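Local coordinates for protein thermophilic dibenzothiophene desulfurization enzyme C (Paenibacillus sp. A11-2, PDB 5XDC) that is a DszC-family flavin monooxygenase that probably oxidises dibenzothiophene to its sulfoxide and sulfone using FMNH2 and O2, at residues A317-V320 / Q321-E325. Sequence-based numbering, arbitrary orientation.
Sequences ALRV and QELWE. With SO4 (sulfate ion), chain K.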
loop_
_atom_site.group_PDB
_atom_site.type_symbol
_atom_site.label_atom_id
_atom_site.label_comp_id
_atom_site.label_asym_id
_atom_site.label_seq_id
_atom_site.Cartn_x
_atom_site.Cartn_y
_atom_site.Cartn_z
ATOM N N ALA B 317 -14.879 22.595 -1.968
ATOM C CA ALA B 317 -14.947 23.918 -1.356
ATOM C C ALA B 317 -15.957 24.811 -2.081
ATOM O O ALA B 317 -16.702 25.564 -1.445
ATOM C CB ALA B 317 -13.559 24.549 -1.348
ATOM N N LEU B 318 -16.009 24.725 -3.413
ATOM C CA LEU B 318 -17.017 25.472 -4.165
ATOM C C LEU B 318 -18.429 25.052 -3.773
ATOM O O LEU B 318 -19.339 25.890 -3.693
ATOM C CB LEU B 318 -16.787 25.273 -5.664
ATOM C CG LEU B 318 -15.567 25.985 -6.238
ATOM C CD1 LEU B 318 -15.284 25.477 -7.646
ATOM C CD2 LEU B 318 -15.779 27.484 -6.236
ATOM N N ARG B 319 -18.629 23.767 -3.499
ATOM C CA ARG B 319 -19.942 23.295 -3.090
ATOM C C ARG B 319 -20.295 23.779 -1.686
ATOM O O ARG B 319 -21.452 24.116 -1.414
ATOM C CB ARG B 319 -19.984 21.772 -3.168
ATOM C CG ARG B 319 -21.321 21.176 -2.834
ATOM C CD ARG B 319 -22.453 21.750 -3.704
ATOM N NE ARG B 319 -23.687 21.012 -3.479
ATOM C CZ ARG B 319 -24.849 21.290 -4.060
ATOM N NH1 ARG B 319 -24.943 22.296 -4.908
ATOM N NH2 ARG B 319 -25.916 20.554 -3.794
ATOM N N VAL B 320 -19.322 23.816 -0.776
ATOM C CA VAL B 320 -19.566 24.423 0.533
ATOM C C VAL B 320 -20.124 25.833 0.357
ATOM O O VAL B 320 -21.102 26.226 1.007
ATOM C CB VAL B 320 -18.276 24.444 1.371
ATOM C CG1 VAL B 320 -18.458 25.345 2.599
ATOM C CG2 VAL B 320 -17.872 23.029 1.777
ATOM N N GLN B 321 -19.473 26.626 -0.495
ATOM C CA GLN B 321 -19.900 28.010 -0.694
ATOM C C GLN B 321 -21.313 28.063 -1.257
ATOM O O GLN B 321 -22.135 28.879 -0.814
ATOM C CB GLN B 321 -18.924 28.740 -1.611
ATOM C CG GLN B 321 -19.278 30.205 -1.857
ATOM C CD GLN B 321 -19.211 31.034 -0.586
ATOM O OE1 GLN B 321 -18.442 30.730 0.327
ATOM N NE2 GLN B 321 -20.014 32.087 -0.521
ATOM N N GLU B 322 -21.623 27.193 -2.222
ATOM C CA GLU B 322 -22.963 27.204 -2.813
ATOM C C GLU B 322 -24.030 26.969 -1.749
ATOM O O GLU B 322 -25.031 27.695 -1.681
ATOM C CB GLU B 322 -23.061 26.156 -3.929
ATOM C CG GLU B 322 -24.455 26.053 -4.562
ATOM C CD GLU B 322 -24.756 27.177 -5.539
ATOM O OE1 GLU B 322 -23.949 28.128 -5.624
ATOM O OE2 GLU B 322 -25.805 27.106 -6.221
ATOM N N LEU B 323 -23.835 25.963 -0.896
ATOM C CA LEU B 323 -24.853 25.658 0.101
ATOM C C LEU B 323 -24.856 26.666 1.244
ATOM O O LEU B 323 -25.902 26.890 1.859
ATOM C CB LEU B 323 -24.661 24.241 0.635
ATOM C CG LEU B 323 -24.836 23.117 -0.400
ATOM C CD1 LEU B 323 -24.711 21.789 0.264
ATOM C CD2 LEU B 323 -26.179 23.214 -1.134
ATOM N N TRP B 324 -23.704 27.272 1.534
ATOM C CA TRP B 324 -23.612 28.339 2.531
ATOM C C TRP B 324 -24.478 29.531 2.165
ATOM O O TRP B 324 -24.976 30.230 3.055
ATOM C CB TRP B 324 -22.162 28.774 2.637
ATOM C CG TRP B 324 -21.778 29.907 3.557
ATOM C CD1 TRP B 324 -21.440 31.178 3.188
ATOM C CD2 TRP B 324 -21.604 29.845 4.975
ATOM N NE1 TRP B 324 -21.076 31.910 4.288
ATOM C CE2 TRP B 324 -21.170 31.113 5.398
ATOM C CE3 TRP B 324 -21.765 28.834 5.929
ATOM C CZ2 TRP B 324 -20.893 31.400 6.734
ATOM C CZ3 TRP B 324 -21.497 29.123 7.252
ATOM C CH2 TRP B 324 -21.068 30.392 7.642
ATOM N N GLU B 325 -24.631 29.798 0.871
ATOM C CA GLU B 325 -25.421 30.927 0.398
ATOM C C GLU B 325 -26.910 30.618 0.310
ATOM O O GLU B 325 -27.700 31.547 0.110
ATOM C CB GLU B 325 -24.908 31.376 -0.974
ATOM C CG GLU B 325 -23.515 31.979 -0.956
ATOM C CD GLU B 325 -22.986 32.240 -2.352
ATOM O OE1 GLU B 325 -23.716 31.949 -3.325
ATOM O OE2 GLU B 325 -21.851 32.729 -2.482
HETATM S S SO4 K . -28.751 21.874 -6.054
HETATM O O1 SO4 K . -29.012 21.372 -7.402
HETATM O O2 SO4 K . -27.555 22.716 -6.079
HETATM O O3 SO4 K . -29.890 22.676 -5.599
HETATM O O4 SO4 K . -28.605 20.722 -5.166
#
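The C-terminal turns of helix 293-324, in the acyl-CoA dehydrogenase-like C-terminal helical domain, carry an i to i+4 contact between R319 and L323. L323 CD2 sits over one face of the R319 guanidinium, above its centre and 3.7 Å from CZ. With CG anti to the backbone N (chi1 -177°) and a bend at chi2 (55°), R319 runs toward the following turn and passes E322, whose CG lies 3.8 Å from R319 NH1. The R319 guanidinium and E322 carboxylate planes are inclined by 17°, yet R319 NH1 and E322 OE2 stay 5.1 Å apart, and OE2 forms a salt bridge with R326 instead. A sulfate, probably from the crystallisation liquor, lies at the guanidinium edge: R319 NH1 and NH2 donate hydrogen bonds to its O2 (2.9 Å) and O4 (3.0 Å); R326 and Q333 also bind it. A leucine in place of R319 would probably deprive the sulfate of this two-pronged grip and L323 CD2 of its flat platform. Four i to i+4 backbone bonds, from Q321 N to A317 O through W324 N to V320 O, join 317-320 to the residues that follow. Q321 OE1 accepts from W70 N of helix 70-83, while Q321 NE2 gives an almost straight 2.8 Å bond to the anti side of E325 OE2, somewhat out of the carboxylate plane.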